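Local coordinates for protein aminopeptidase (Trypanosoma brucei brucei, PDB 4EFD) that probably removes amino acids one at a time from the N-terminus of peptides, as a metal-dependent leucyl aminopeptidase of the M17 family, at residues 140-145 with 183-188; 222-227 with 264-269; 282-287 with 333-338; 416-421 with 438-443. All coordinates share one frame; numbering follows the deposited sequence.

Contact 1: residues 140-145 with 183-188; sequences TTVDVF and SRLQVV
Asp-143 and Gln-186 face each other across two parallel strands, their side chains running side by side in the same direction. The amide nitrogen Gln-186 NE2 donates to Asp-143 OD1 at 2.6 Å and meets it nearly along the C-O axis, with carboxylate and amide planes 28° apart. CG of Gln-186 lies anti to the backbone N (chi1 -176°) and the chain stays extended, which carries the amide out level with the carboxylate. On the same face Phe-145 receives Val-188: CG2 sits over the ring face in a CH-pi contact, 4.1 Å from the centroid, while CG1 comes to 3.5 Å from Phe-145 CE1. Thr-141 crosses Arg-184 at about a right angle, its OG1 3.3 Å from Arg-184 CB; Arg-184 NH2 bonds to the backbone O of Asn-139. On the other face the contact is aliphatic, Leu-185 CD2 lying 3.8 Å from Val-142 CB and reaching on to Val-144. Between the faces, backbone bonds alternate from strand to strand, among them Val-142 N to Arg-184 O at 2.7 Å and Val-188 N to Val-144 O at 2.8 Å. A second shell fixes the polar pair: the backbone N of Ser-44 donates to Asp-143 OD2, and Gln-186 NE2 also binds Gln-39 OE1. Tyr-35 meets the Phe-145 ring edge-to-face. Strand 47-53 flanks 141-146, and 27-31 flanks 184-189. With helix 151-160 between them, strands 141-146 and 184-189 form a beta-alpha-beta unit of the mixed sheet in the macro-like N-terminal domain of M17 aminopeptidases.

Contact 2: residues 222-227 with 264-269; sequences TTATFT and AFEAPR
Glu-266 reaches from a loop to the first turn of helix 223-237, which opens with a capping box formed by Thr-222 and Thr-225. Its CB lies 3.6 Å from Thr-223 OG1, the two side chains sliding past each other in opposite directions. CG stands anti to the carbonyl carbon (chi1 -72°) and the chain is extended from there, so the carboxylate arrives beside the helix start. CD and OE2 pack against Ala-224 CB, OE2 at 3.8 Å. OE1 takes two donors: the hydroxyl Thr-222 OG1, 2.7 Å away and on the syn lone pair of OE1, and the backbone Ala-224 N at 3.2 Å, which comes from above the carboxylate plane. A negative group accepting an N-H of the first turn is well placed to interact favourably with the helix dipole. Thr-222 OG1 serves the helix as well, since it accepts from Thr-225 N; in return Thr-225 OG1 accepts from Thr-222 N. Thr-223 OG1 donates to Ala-267 O at 3.1 Å, tying the loop backbone to the same turn. Arg-269, the first residue of strand 269-275, runs along the helix flank. Its guanidinium turns one face to Ala-224 CA, offset toward the rim, while Thr-223 OG1 lies near the plane at its edge. Strand 334-344 is the neighbour, its Leu-342 touching Thr-227 and bonding through the backbone to Arg-269. The hydroxyl of Thr-227 donates back to Thr-223 O and rests against the arginine chain, Thr-227 OG1 standing 3.1 Å from Arg-269 CD.

Contact 3: residues 282-287 with 333-338; sequences VKKVSL and PVQLSC
Ser-286 and Ser-337 point their hydroxyls at each other through different first torsions: OG of Ser-286 is anti to the carbonyl carbon (chi1 -80°), whereas OG of Ser-337 stands between the backbone N and the carbonyl carbon (chi1 76°). The two oxygens come to 2.7 Å, Ser-286 OG to Ser-337 OG, a hydrogen bond in which either may donate. A water extends the link, donating to Leu-287 O and lying 2.7 Å from Ser-337 OG, so both strands hold it. On the same face, nearer the strand starts, Lys-284 and Gln-335 lie alongside and point the same way; the amide nitrogen Gln-335 NE2 rests 3.3 Å from Lys-284 CD, so it is the aliphatic part of the lysine that the amide touches. These are neighbouring parallel strands in the central sheet of the catalytic domain of the cytosol aminopeptidase family, with strand 396-401 beyond 283-293 and helix 315-330 in the connection between the pair. Backbone bonds pass alternately from strand to strand, with Val-285 N to Gln-335 O at 2.9 Å and Ser-337 N to Val-285 O at 3.1 Å. On the opposite face Val-285 is shared by two aliphatic residues: its CG2 lies 3.8 Å from Val-334 CG1, and its CB meets Leu-336 CD1. CD2 of Leu-336 reaches toward Leu-287 CD1. Phe-519 of helix 512-520 packs on Val-285, Leu-287 and Leu-336, and Phe-324 on Leu-336 and Cys-338. Just before the strands begin, Val-282 N donates to Pro-333 O at 2.7 Å, and Val-282 CG1 touches the proline ring at CG.

Contact 4: residues 416-421 with 438-443; sequences AGLYVN and ETCFPV
Leu-418 packs tightly on Cys-440, its CD1 only 3.4 Å from Cys-440 CB. The leucine CG is anti to the carbonyl carbon (chi1 -74°), which carries the branch back over the cysteine instead of out across Pro-442, its partner in register. On the same face Ala-416 CB meets the sulfur, Cys-440 SG, at 3.9 Å, and Met-429 and Leu-430 of helix 423-436 close over Leu-418. The backbones are joined as firmly: Phe-441 N donates to Ala-416 O and Leu-418 N to Phe-441 O. Val-443 N reaches Leu-418 O at 2.6 Å, almost straight at 175°, and Val-443 CB packs against the same oxygen. Looser is the side-chain pair of Tyr-419 and Val-443, whose CG1 stands at the ring edge, 4.3 Å from Tyr-419 CD2; that ring finds further company in Tyr-445 and Tyr-478. The solvent side is at Pro-442, which is partly exposed and has a bound glycerol about 4 Å from its side chain. Phe-441, on the opposite face, is instead buried, packing on Val-443 of a neighbouring subunit, while Arg-114 of that subunit bonds to Val-420 O. The axes of the short strand segments 416-420 and 440-442 are inclined at 41°, still parallel in sense. With helix 423-436 between them they make a beta-alpha-beta unit at the edge of the central mixed sheet of the catalytic domain.

In the fold
Contact 1 belongs to the N-terminal domain, whereas contacts 2, 3 and 4 all fall in the catalytic region; the centre of contact 1 is about 33 to 37 Å from theirs. Contacts 3 and 4 share one sheet, their centres about 20 Å apart: strands 396-401 and 491-496 separate strand 283-293 from 416-420. Contact 2 borders the same sheet, since Arg-269 begins strand 269-275, next to 334-344; its nearest atoms are about 8 Å from contact 3. Contact 4 is the one of the four that meets another subunit of the six-chain assembly. A bound manganese ion lies about 11 Å from the side chain of Thr-439 in contact 4; M17 enzymes are metal-dependent, so it may mark the active-site region.

Contact 1: residues 140-145 with 183-188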
# COMPACT_ATOMS: atom_id res chain seq x y z
N THR A 140 -24.01 -45.68 1.42
CA THR A 140 -23.35 -46.76 0.68
C THR A 140 -21.84 -46.74 0.84
O THR A 140 -21.24 -45.71 1.17
CB THR A 140 -23.67 -46.68 -0.82
OG1 THR A 140 -23.30 -45.40 -1.33
CG2 THR A 140 -25.15 -46.92 -1.07
N THR A 141 -21.22 -47.90 0.60
CA THR A 141 -19.77 -48.03 0.58
C THR A 141 -19.27 -48.08 -0.86
O THR A 141 -19.71 -48.92 -1.64
CB THR A 141 -19.31 -49.31 1.31
OG1 THR A 141 -19.77 -49.29 2.66
CG2 THR A 141 -17.79 -49.42 1.29
N VAL A 142 -18.36 -47.17 -1.20
CA VAL A 142 -17.77 -47.11 -2.53
C VAL A 142 -16.49 -47.95 -2.56
O VAL A 142 -15.57 -47.70 -1.77
CB VAL A 142 -17.43 -45.67 -2.94
CG1 VAL A 142 -16.77 -45.64 -4.31
CG2 VAL A 142 -18.68 -44.80 -2.93
N ASP A 143 -16.44 -48.93 -3.45
CA ASP A 143 -15.24 -49.73 -3.65
C ASP A 143 -14.25 -48.96 -4.51
O ASP A 143 -14.54 -48.64 -5.66
CB ASP A 143 -15.58 -51.07 -4.31
CG ASP A 143 -16.36 -51.99 -3.39
OD1 ASP A 143 -15.91 -52.23 -2.26
OD2 ASP A 143 -17.43 -52.49 -3.82
N VAL A 144 -13.08 -48.66 -3.94
CA VAL A 144 -12.01 -47.99 -4.66
C VAL A 144 -10.91 -48.99 -4.97
O VAL A 144 -10.25 -49.50 -4.06
CB VAL A 144 -11.43 -46.80 -3.86
CG1 VAL A 144 -10.35 -46.09 -4.66
CG2 VAL A 144 -12.54 -45.83 -3.47
N PHE A 145 -10.72 -49.28 -6.26
CA PHE A 145 -9.71 -50.24 -6.70
C PHE A 145 -8.44 -49.53 -7.15
O PHE A 145 -8.40 -48.95 -8.24
CB PHE A 145 -10.26 -51.10 -7.85
CG PHE A 145 -11.31 -52.08 -7.41
CD1 PHE A 145 -10.97 -53.39 -7.10
CD2 PHE A 145 -12.64 -51.70 -7.33
CE1 PHE A 145 -11.94 -54.30 -6.70
CE2 PHE A 145 -13.62 -52.60 -6.93
CZ PHE A 145 -13.27 -53.91 -6.61
N SER A 183 -18.97 -40.49 2.21
CA SER A 183 -19.24 -41.85 1.77
C SER A 183 -18.22 -42.82 2.37
O SER A 183 -17.06 -42.46 2.58
CB SER A 183 -19.19 -41.94 0.25
OG SER A 183 -20.11 -41.04 -0.34
N ARG A 184 -18.67 -44.05 2.64
CA ARG A 184 -17.76 -45.12 3.04
C ARG A 184 -16.89 -45.53 1.86
O ARG A 184 -17.36 -45.56 0.72
CB ARG A 184 -18.55 -46.33 3.55
CG ARG A 184 -18.76 -46.34 5.05
CD ARG A 184 -19.87 -47.29 5.46
NE ARG A 184 -21.20 -46.66 5.36
CZ ARG A 184 -21.98 -46.34 6.40
NH1 ARG A 184 -21.61 -46.58 7.65
NH2 ARG A 184 -23.15 -45.77 6.17
N LEU A 185 -15.62 -45.82 2.14
CA LEU A 185 -14.67 -46.20 1.10
C LEU A 185 -13.98 -47.51 1.44
O LEU A 185 -13.51 -47.69 2.57
CB LEU A 185 -13.62 -45.10 0.90
CG LEU A 185 -14.15 -43.71 0.53
CD1 LEU A 185 -12.99 -42.73 0.41
CD2 LEU A 185 -14.94 -43.75 -0.77
N GLN A 186 -13.92 -48.42 0.48
CA GLN A 186 -13.16 -49.66 0.62
C GLN A 186 -12.02 -49.66 -0.39
O GLN A 186 -12.24 -49.78 -1.59
CB GLN A 186 -14.05 -50.89 0.42
CG GLN A 186 -13.31 -52.21 0.65
CD GLN A 186 -14.25 -53.41 0.76
OE1 GLN A 186 -13.99 -54.34 1.53
NE2 GLN A 186 -15.33 -53.40 -0.01
N VAL A 187 -10.79 -49.51 0.11
CA VAL A 187 -9.61 -49.54 -0.73
C VAL A 187 -9.21 -50.98 -1.01
O VAL A 187 -8.96 -51.76 -0.08
CB VAL A 187 -8.43 -48.79 -0.08
CG1 VAL A 187 -7.15 -48.97 -0.89
CG2 VAL A 187 -8.77 -47.31 0.07
N VAL A 188 -9.17 -51.34 -2.29
CA VAL A 188 -8.85 -52.70 -2.72
C VAL A 188 -7.49 -52.73 -3.42
O VAL A 188 -7.38 -52.37 -4.60
CB VAL A 188 -9.94 -53.25 -3.67
CG1 VAL A 188 -9.62 -54.68 -4.08
CG2 VAL A 188 -11.31 -53.17 -3.01

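Contact 2: residues 222-227 with 264-269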
# COMPACT_ATOMS: atom_id res chain seq x y z
N THR A 222 -10.66 -24.89 20.65
CA THR A 222 -9.98 -23.89 21.46
C THR A 222 -8.84 -24.56 22.24
O THR A 222 -8.63 -25.77 22.12
CB THR A 222 -10.96 -23.22 22.44
OG1 THR A 222 -11.36 -24.15 23.45
CG2 THR A 222 -12.20 -22.72 21.70
N THR A 223 -8.11 -23.77 23.03
CA THR A 223 -7.02 -24.32 23.84
C THR A 223 -7.56 -25.30 24.88
O THR A 223 -6.90 -26.29 25.21
CB THR A 223 -6.23 -23.21 24.57
OG1 THR A 223 -7.09 -22.49 25.45
CG2 THR A 223 -5.60 -22.25 23.57
N ALA A 224 -8.77 -25.03 25.38
CA ALA A 224 -9.42 -25.90 26.36
C ALA A 224 -9.95 -27.19 25.74
O ALA A 224 -9.78 -28.27 26.31
CB ALA A 224 -10.55 -25.14 27.06
N THR A 225 -10.60 -27.08 24.58
CA THR A 225 -11.18 -28.26 23.92
C THR A 225 -10.11 -29.18 23.32
O THR A 225 -10.29 -30.40 23.33
CB THR A 225 -12.19 -27.87 22.81
OG1 THR A 225 -11.55 -27.03 21.84
CG2 THR A 225 -13.38 -27.15 23.40
N PHE A 226 -9.02 -28.61 22.81
CA PHE A 226 -7.90 -29.43 22.33
C PHE A 226 -7.35 -30.25 23.50
O PHE A 226 -7.13 -31.45 23.38
CB PHE A 226 -6.79 -28.55 21.74
CG PHE A 226 -5.97 -29.24 20.66
CD1 PHE A 226 -5.45 -30.51 20.84
CD2 PHE A 226 -5.70 -28.58 19.47
CE1 PHE A 226 -4.69 -31.13 19.85
CE2 PHE A 226 -4.94 -29.19 18.48
CZ PHE A 226 -4.44 -30.46 18.67
N THR A 227 -7.14 -29.58 24.63
CA THR A 227 -6.66 -30.23 25.85
C THR A 227 -7.61 -31.34 26.29
O THR A 227 -7.17 -32.44 26.63
CB THR A 227 -6.48 -29.22 26.99
OG1 THR A 227 -5.58 -28.18 26.57
CG2 THR A 227 -5.93 -29.90 28.24
N ALA A 264 -6.15 -13.85 26.54
CA ALA A 264 -7.33 -14.57 26.06
C ALA A 264 -8.34 -14.92 27.16
O ALA A 264 -8.05 -14.81 28.35
CB ALA A 264 -6.92 -15.83 25.33
N PHE A 265 -9.53 -15.33 26.72
CA PHE A 265 -10.58 -15.78 27.63
C PHE A 265 -10.23 -17.13 28.25
O PHE A 265 -10.43 -17.34 29.45
CB PHE A 265 -11.92 -15.88 26.88
N GLU A 266 -9.72 -18.05 27.43
CA GLU A 266 -9.24 -19.35 27.89
C GLU A 266 -7.73 -19.33 28.02
O GLU A 266 -7.03 -18.87 27.11
CB GLU A 266 -9.68 -20.46 26.94
CG GLU A 266 -11.17 -20.76 27.00
CD GLU A 266 -11.58 -21.89 26.06
OE1 GLU A 266 -10.69 -22.46 25.39
OE2 GLU A 266 -12.78 -22.21 26.00
N ALA A 267 -7.22 -19.84 29.14
CA ALA A 267 -5.80 -19.76 29.47
C ALA A 267 -4.93 -20.55 28.49
O ALA A 267 -5.40 -21.51 27.88
CB ALA A 267 -5.57 -20.25 30.89
N PRO A 268 -3.65 -20.15 28.35
CA PRO A 268 -2.71 -20.90 27.52
C PRO A 268 -2.25 -22.17 28.24
O PRO A 268 -2.11 -22.16 29.46
CB PRO A 268 -1.55 -19.93 27.33
CG PRO A 268 -1.58 -19.07 28.54
CD PRO A 268 -3.01 -18.99 29.00
N ARG A 269 -2.03 -23.24 27.48
CA ARG A 269 -1.73 -24.55 28.05
C ARG A 269 -0.52 -25.18 27.38
O ARG A 269 -0.42 -25.20 26.15
CB ARG A 269 -2.94 -25.47 27.90
CG ARG A 269 -4.16 -25.04 28.71
CD ARG A 269 -5.48 -25.42 28.05
NE ARG A 269 -6.55 -24.50 28.44
CZ ARG A 269 -7.30 -24.60 29.54
NH1 ARG A 269 -8.24 -23.70 29.78
NH2 ARG A 269 -7.11 -25.59 30.41

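Contact 3: residues 282-287 with 333-338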
# COMPACT_ATOMS: atom_id res chain seq x y z
N VAL A 282 13.66 -48.29 19.99
CA VAL A 282 14.67 -48.07 18.95
C VAL A 282 15.21 -46.64 18.96
O VAL A 282 16.34 -46.40 18.54
CB VAL A 282 14.12 -48.40 17.54
CG1 VAL A 282 13.69 -49.86 17.46
CG2 VAL A 282 12.97 -47.47 17.17
N LYS A 283 14.39 -45.69 19.43
CA LYS A 283 14.80 -44.29 19.54
C LYS A 283 13.94 -43.56 20.57
O LYS A 283 12.85 -44.02 20.92
CB LYS A 283 14.70 -43.58 18.18
CG LYS A 283 15.87 -42.65 17.87
CD LYS A 283 16.96 -43.36 17.08
CE LYS A 283 18.34 -42.80 17.37
NZ LYS A 283 19.41 -43.54 16.63
N LYS A 284 14.42 -42.41 21.04
CA LYS A 284 13.67 -41.56 21.96
C LYS A 284 13.40 -40.20 21.29
O LYS A 284 14.30 -39.36 21.21
CB LYS A 284 14.44 -41.37 23.27
CG LYS A 284 14.70 -42.67 24.02
CD LYS A 284 15.30 -42.44 25.40
CE LYS A 284 16.77 -42.05 25.32
NZ LYS A 284 17.41 -41.95 26.67
N VAL A 285 12.17 -40.01 20.82
CA VAL A 285 11.81 -38.81 20.05
C VAL A 285 10.84 -37.91 20.81
O VAL A 285 9.88 -38.39 21.41
CB VAL A 285 11.17 -39.19 18.70
CG1 VAL A 285 10.86 -37.95 17.89
CG2 VAL A 285 12.08 -40.14 17.93
N SER A 286 11.10 -36.60 20.77
CA SER A 286 10.20 -35.61 21.35
C SER A 286 9.56 -34.77 20.25
O SER A 286 10.25 -34.22 19.40
CB SER A 286 10.96 -34.69 22.32
OG SER A 286 11.14 -35.32 23.58
N LEU A 287 8.23 -34.66 20.29
CA LEU A 287 7.49 -33.89 19.30
C LEU A 287 6.94 -32.60 19.92
O LEU A 287 6.40 -32.63 21.02
CB LEU A 287 6.34 -34.72 18.73
CG LEU A 287 6.69 -36.07 18.10
CD1 LEU A 287 5.42 -36.83 17.75
CD2 LEU A 287 7.56 -35.89 16.88
N PRO A 333 7.88 -49.06 18.32
CA PRO A 333 8.95 -49.19 19.32
C PRO A 333 9.75 -47.89 19.53
O PRO A 333 10.99 -47.93 19.56
CB PRO A 333 9.83 -50.30 18.73
CG PRO A 333 9.70 -50.13 17.26
CD PRO A 333 8.29 -49.65 17.02
N VAL A 334 9.05 -46.77 19.70
CA VAL A 334 9.69 -45.48 19.91
C VAL A 334 9.15 -44.86 21.20
O VAL A 334 7.94 -44.74 21.37
CB VAL A 334 9.39 -44.51 18.75
CG1 VAL A 334 10.16 -43.21 18.93
CG2 VAL A 334 9.74 -45.15 17.42
N GLN A 335 10.05 -44.48 22.11
CA GLN A 335 9.66 -43.73 23.30
C GLN A 335 9.35 -42.31 22.85
O GLN A 335 10.23 -41.60 22.36
CB GLN A 335 10.77 -43.74 24.35
CG GLN A 335 10.33 -43.17 25.70
CD GLN A 335 11.41 -43.23 26.76
OE1 GLN A 335 11.25 -42.68 27.86
NE2 GLN A 335 12.51 -43.90 26.46
N LEU A 336 8.10 -41.90 23.03
CA LEU A 336 7.58 -40.70 22.39
C LEU A 336 7.03 -39.72 23.42
O LEU A 336 6.32 -40.11 24.35
CB LEU A 336 6.47 -41.09 21.41
CG LEU A 336 6.35 -40.28 20.13
CD1 LEU A 336 7.58 -40.48 19.25
CD2 LEU A 336 5.09 -40.68 19.38
N SER A 337 7.37 -38.44 23.25
CA SER A 337 6.71 -37.36 23.97
C SER A 337 6.07 -36.44 22.94
O SER A 337 6.51 -36.39 21.79
CB SER A 337 7.69 -36.59 24.86
OG SER A 337 8.51 -35.72 24.11
N CYS A 338 5.03 -35.72 23.35
CA CYS A 338 4.30 -34.84 22.45
C CYS A 338 3.77 -33.62 23.19
O CYS A 338 2.74 -33.70 23.88
CB CYS A 338 3.16 -35.60 21.78
SG CYS A 338 2.17 -34.60 20.66
O HOH W 1 7.62 -33.30 23.32

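Contact 4: residues 416-421 with 438-443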
# COMPACT_ATOMS: atom_id res chain seq x y z
N ALA A 416 6.76 -29.45 2.60
CA ALA A 416 7.07 -28.79 3.87
C ALA A 416 8.57 -28.51 3.94
O ALA A 416 9.39 -29.35 3.55
CB ALA A 416 6.63 -29.66 5.04
N GLY A 417 8.93 -27.34 4.46
CA GLY A 417 10.33 -26.93 4.58
C GLY A 417 11.00 -27.60 5.76
O GLY A 417 10.47 -27.57 6.87
N LEU A 418 12.17 -28.19 5.52
CA LEU A 418 12.94 -28.86 6.57
C LEU A 418 14.19 -28.08 6.93
O LEU A 418 15.05 -27.85 6.08
CB LEU A 418 13.34 -30.27 6.12
CG LEU A 418 12.24 -31.33 6.09
CD1 LEU A 418 12.73 -32.57 5.35
CD2 LEU A 418 11.79 -31.68 7.50
N TYR A 419 14.29 -27.68 8.20
CA TYR A 419 15.47 -27.02 8.74
C TYR A 419 16.04 -27.91 9.84
O TYR A 419 15.49 -27.99 10.93
CB TYR A 419 15.11 -25.64 9.29
CG TYR A 419 16.24 -24.92 9.99
CD1 TYR A 419 16.38 -24.97 11.37
CD2 TYR A 419 17.17 -24.18 9.27
CE1 TYR A 419 17.41 -24.32 12.02
CE2 TYR A 419 18.21 -23.52 9.90
CZ TYR A 419 18.33 -23.59 11.28
OH TYR A 419 19.36 -22.93 11.91
N VAL A 420 17.16 -28.58 9.54
CA VAL A 420 17.70 -29.60 10.43
C VAL A 420 19.22 -29.55 10.51
O VAL A 420 19.90 -29.36 9.50
CB VAL A 420 17.22 -31.02 9.99
CG1 VAL A 420 17.27 -31.15 8.48
CG2 VAL A 420 18.04 -32.11 10.66
N ASN A 421 19.74 -29.71 11.73
CA ASN A 421 21.18 -29.61 11.98
C ASN A 421 22.00 -30.78 11.44
O ASN A 421 23.12 -30.60 10.98
CB ASN A 421 21.47 -29.40 13.48
CG ASN A 421 20.92 -30.52 14.35
OD1 ASN A 421 20.18 -31.39 13.89
ND2 ASN A 421 21.27 -30.49 15.63
N GLU A 438 3.47 -37.44 1.89
CA GLU A 438 3.47 -36.12 2.52
C GLU A 438 4.88 -35.54 2.44
O GLU A 438 5.66 -35.58 3.40
CB GLU A 438 2.95 -36.24 3.96
CG GLU A 438 1.51 -36.76 4.00
CD GLU A 438 0.93 -36.90 5.40
OE1 GLU A 438 1.65 -36.62 6.38
OE2 GLU A 438 -0.25 -37.29 5.50
N THR A 439 5.20 -34.99 1.27
CA THR A 439 6.57 -34.68 0.88
C THR A 439 7.18 -33.48 1.59
O THR A 439 6.47 -32.61 2.11
CB THR A 439 6.64 -34.43 -0.64
OG1 THR A 439 5.63 -33.50 -1.02
CG2 THR A 439 6.43 -35.73 -1.41
N CYS A 440 8.51 -33.45 1.61
CA CYS A 440 9.27 -32.36 2.21
C CYS A 440 10.43 -31.95 1.30
O CYS A 440 10.76 -32.66 0.34
CB CYS A 440 9.83 -32.78 3.56
SG CYS A 440 8.58 -33.06 4.83
N PHE A 441 11.04 -30.81 1.60
CA PHE A 441 12.25 -30.36 0.92
C PHE A 441 13.10 -29.52 1.88
O PHE A 441 12.56 -28.72 2.65
CB PHE A 441 11.90 -29.55 -0.33
CG PHE A 441 13.08 -29.29 -1.22
CD1 PHE A 441 13.47 -30.23 -2.16
CD2 PHE A 441 13.80 -28.11 -1.11
CE1 PHE A 441 14.57 -30.01 -2.97
CE2 PHE A 441 14.90 -27.87 -1.92
CZ PHE A 441 15.29 -28.82 -2.86
N PRO A 442 14.43 -29.71 1.84
CA PRO A 442 15.27 -29.03 2.82
C PRO A 442 15.43 -27.53 2.58
O PRO A 442 15.49 -27.07 1.44
CB PRO A 442 16.62 -29.74 2.67
CG PRO A 442 16.64 -30.23 1.29
CD PRO A 442 15.22 -30.60 0.98
N VAL A 443 15.47 -26.79 3.69
CA VAL A 443 15.74 -25.37 3.68
C VAL A 443 17.15 -25.15 4.24
O VAL A 443 17.63 -25.94 5.06
CB VAL A 443 14.67 -24.60 4.50
CG1 VAL A 443 15.29 -23.60 5.44
CG2 VAL A 443 13.66 -23.94 3.56